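Chitin elicitor-binding protein (Oryza sativa subsp. japonica, PDB 5JCD) binds chitin oligosaccharides from fungal cell walls through its LysM-containing ectodomain and passes the elicitor signal on to rice defence responses. Local coordinates at residues 158-163 with 169-174. Sequence-based numbering, arbitrary orientation.
Sequences SAIAAK and STLLTR
The βααβ unit of a LysM domain in this receptor brings helix 157-163 against helix 168-174, beside the antiparallel pair of strands 145-150 and 188-193, and the pairing of 158-163 with 169-174 is a compact example of how such helices meet. Leu171 is the one residue of its segment that reaches the other, with its CD2 methyl. Leu171 has CG anti to its backbone N (chi1 -170°), which sends the branch across to the first helix, where CD2 settles against Ile160 and Ala161. It lies 3.7 Å from Ile160 CG2, and the two side chains meet at about a right angle. On the other neighbour the same methyl comes 3.9 Å from Ala161 CB. The small alanine side chain goes with a close backbone approach: Ala161 CA and Leu171 CA are 6.2 Å apart. All three residues are buried; Ile160 also rests on Tyr149 of strand 145-150, and Leu171 on Val191 of strand 188-193. The first helix also supplies Ser158 to the chitin-binding site, and the Ile160 side chain lies about 4 Å from that of Leu183 of the same site. Packing reaches the main chain too, with Leu171 CD2 3.8 Å from Ala161 N.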
ATOM      1  N   SER A 158     -13.949   8.676  11.887  1.00 43.43           N
ATOM      2  CA  SER A 158     -15.088   9.363  11.313  1.00 33.61           C
ATOM      3  C   SER A 158     -14.665  10.176  10.110  1.00 35.33           C
ATOM      4  O   SER A 158     -15.209  10.016   9.018  1.00 47.45           O
ATOM      5  CB  SER A 158     -15.767  10.266  12.344  1.00 40.57           C
ATOM      6  OG  SER A 158     -16.947  10.835  11.800  1.00 52.46           O
ATOM      7  N   ALA A 159     -13.688  11.049  10.305  1.00 39.90           N
ATOM      8  CA  ALA A 159     -13.248  11.913   9.217  1.00 35.00           C
ATOM      9  C   ALA A 159     -12.564  11.120   8.105  1.00 39.30           C
ATOM     10  O   ALA A 159     -12.668  11.474   6.937  1.00 47.47           O
ATOM     11  CB  ALA A 159     -12.348  12.989   9.725  1.00 30.94           C
ATOM     12  N   ILE A 160     -11.861  10.050   8.471  1.00 33.57           N
ATOM     13  CA  ILE A 160     -11.202   9.228   7.471  1.00 33.40           C
ATOM     14  C   ILE A 160     -12.249   8.529   6.601  1.00 31.83           C
ATOM     15  O   ILE A 160     -12.162   8.552   5.388  1.00 35.98           O
ATOM     16  CB  ILE A 160     -10.253   8.198   8.127  1.00 30.81           C
ATOM     17  CG1 ILE A 160      -9.018   8.897   8.730  1.00 25.70           C
ATOM     18  CG2 ILE A 160      -9.821   7.149   7.123  1.00 24.25           C
ATOM     19  CD1 ILE A 160      -8.219   7.998   9.669  1.00 20.38           C
ATOM     20  N   ALA A 161     -13.235   7.909   7.234  1.00 36.20           N
ATOM     21  CA  ALA A 161     -14.302   7.248   6.505  1.00 40.23           C
ATOM     22  C   ALA A 161     -15.008   8.221   5.579  1.00 47.02           C
ATOM     23  O   ALA A 161     -15.216   7.918   4.408  1.00 50.80           O
ATOM     24  CB  ALA A 161     -15.296   6.623   7.468  1.00 43.32           C
ATOM     25  N   ALA A 162     -15.336   9.403   6.095  1.00 44.71           N
ATOM     26  CA  ALA A 162     -16.092  10.377   5.311  1.00 43.98           C
ATOM     27  C   ALA A 162     -15.293  10.842   4.121  1.00 43.57           C
ATOM     28  O   ALA A 162     -15.823  10.922   3.019  1.00 52.53           O
ATOM     29  CB  ALA A 162     -16.521  11.574   6.162  1.00 34.66           C
ATOM     30  N   LYS A 163     -14.020  11.145   4.336  1.00 35.33           N
ATOM     31  CA  LYS A 163     -13.175  11.571   3.228  1.00 32.52           C
ATOM     32  C   LYS A 163     -13.163  10.520   2.087  1.00 34.95           C
ATOM     33  O   LYS A 163     -12.996  10.865   0.924  1.00 39.80           O
ATOM     34  CB  LYS A 163     -11.736  11.915   3.674  1.00 38.09           C
ATOM     35  CG  LYS A 163     -10.855  12.092   2.439  1.00 56.76           C
ATOM     36  CD  LYS A 163      -9.575  12.871   2.567  1.00 64.17           C
ATOM     37  CE  LYS A 163      -9.136  13.236   1.131  1.00 69.69           C
ATOM     38  NZ  LYS A 163      -7.953  14.128   1.025  1.00 74.96           N
ATOM     39  N   SER A 169     -18.698   2.690  10.297  1.00 41.95           N
ATOM     40  CA  SER A 169     -18.768   1.302  10.782  1.00 46.60           C
ATOM     41  C   SER A 169     -18.170   0.322   9.783  1.00 41.86           C
ATOM     42  O   SER A 169     -17.576  -0.697  10.174  1.00 40.64           O
ATOM     43  CB  SER A 169     -20.191   0.891  11.192  1.00 51.83           C
ATOM     44  OG  SER A 169     -21.112   1.135  10.159  1.00 62.42           O
ATOM     45  N   THR A 170     -18.378   0.595   8.499  1.00 35.13           N
ATOM     46  CA  THR A 170     -17.688  -0.155   7.450  1.00 44.69           C
ATOM     47  C   THR A 170     -16.166  -0.085   7.666  1.00 45.45           C
ATOM     48  O   THR A 170     -15.461  -1.096   7.628  1.00 40.16           O
ATOM     49  CB  THR A 170     -18.033   0.379   6.041  1.00 47.92           C
ATOM     50  OG1 THR A 170     -19.389   0.046   5.707  1.00 60.93           O
ATOM     51  CG2 THR A 170     -17.126  -0.227   5.016  1.00 34.79           C
ATOM     52  N   LEU A 171     -15.662   1.118   7.906  1.00 45.64           N
ATOM     53  CA  LEU A 171     -14.234   1.279   8.125  1.00 40.84           C
ATOM     54  C   LEU A 171     -13.844   0.477   9.362  1.00 37.18           C
ATOM     55  O   LEU A 171     -12.860  -0.247   9.342  1.00 34.71           O
ATOM     56  CB  LEU A 171     -13.857   2.756   8.278  1.00 35.04           C
ATOM     57  CG  LEU A 171     -12.353   3.080   8.278  1.00 40.36           C
ATOM     58  CD1 LEU A 171     -11.767   2.671   6.936  1.00 31.37           C
ATOM     59  CD2 LEU A 171     -12.101   4.574   8.527  1.00 29.13           C
ATOM     60  N   LEU A 172     -14.664   0.570  10.410  1.00 43.83           N
ATOM     61  CA  LEU A 172     -14.403  -0.095  11.693  1.00 37.86           C
ATOM     62  C   LEU A 172     -14.505  -1.613  11.661  1.00 43.29           C
ATOM     63  O   LEU A 172     -13.663  -2.297  12.237  1.00 45.79           O
ATOM     64  CB  LEU A 172     -15.338   0.454  12.774  1.00 43.35           C
ATOM     65  CG  LEU A 172     -15.040   1.923  13.082  1.00 45.35           C
ATOM     66  CD1 LEU A 172     -16.088   2.594  13.987  1.00 40.84           C
ATOM     67  CD2 LEU A 172     -13.623   2.084  13.607  1.00 45.55           C
ATOM     68  N   THR A 173     -15.503  -2.155  10.968  1.00 43.44           N
ATOM     69  CA  THR A 173     -15.628  -3.615  10.916  1.00 41.80           C
ATOM     70  C   THR A 173     -14.575  -4.218   9.995  1.00 35.01           C
ATOM     71  O   THR A 173     -14.019  -5.274  10.269  1.00 37.95           O
ATOM     72  CB  THR A 173     -17.029  -4.075  10.459  1.00 45.58           C
ATOM     73  OG1 THR A 173     -17.248  -3.668   9.105  1.00 62.51           O
ATOM     74  CG2 THR A 173     -18.105  -3.481  11.357  1.00 36.59           C
ATOM     75  N   ARG A 174     -14.350  -3.565   8.865  1.00 33.14           N
ATOM     76  CA  ARG A 174     -13.345  -4.022   7.924  1.00 37.56           C
ATOM     77  C   ARG A 174     -11.981  -4.077   8.612  1.00 39.50           C
ATOM     78  O   ARG A 174     -11.182  -4.970   8.367  1.00 39.48           O
ATOM     79  CB  ARG A 174     -13.300  -3.094   6.701  1.00 40.77           C
ATOM     80  CG  ARG A 174     -12.316  -3.517   5.629  1.00 37.48           C
ATOM     81  CD  ARG A 174     -12.742  -4.820   5.002  1.00 35.03           C
ATOM     82  NE  ARG A 174     -11.648  -5.478   4.306  1.00 32.27           N
ATOM     83  CZ  ARG A 174     -11.744  -6.667   3.726  1.00 35.95           C
ATOM     84  NH1 ARG A 174     -12.893  -7.329   3.749  1.00 41.90           N
ATOM     85  NH2 ARG A 174     -10.688  -7.188   3.112  1.00 37.31           N
TER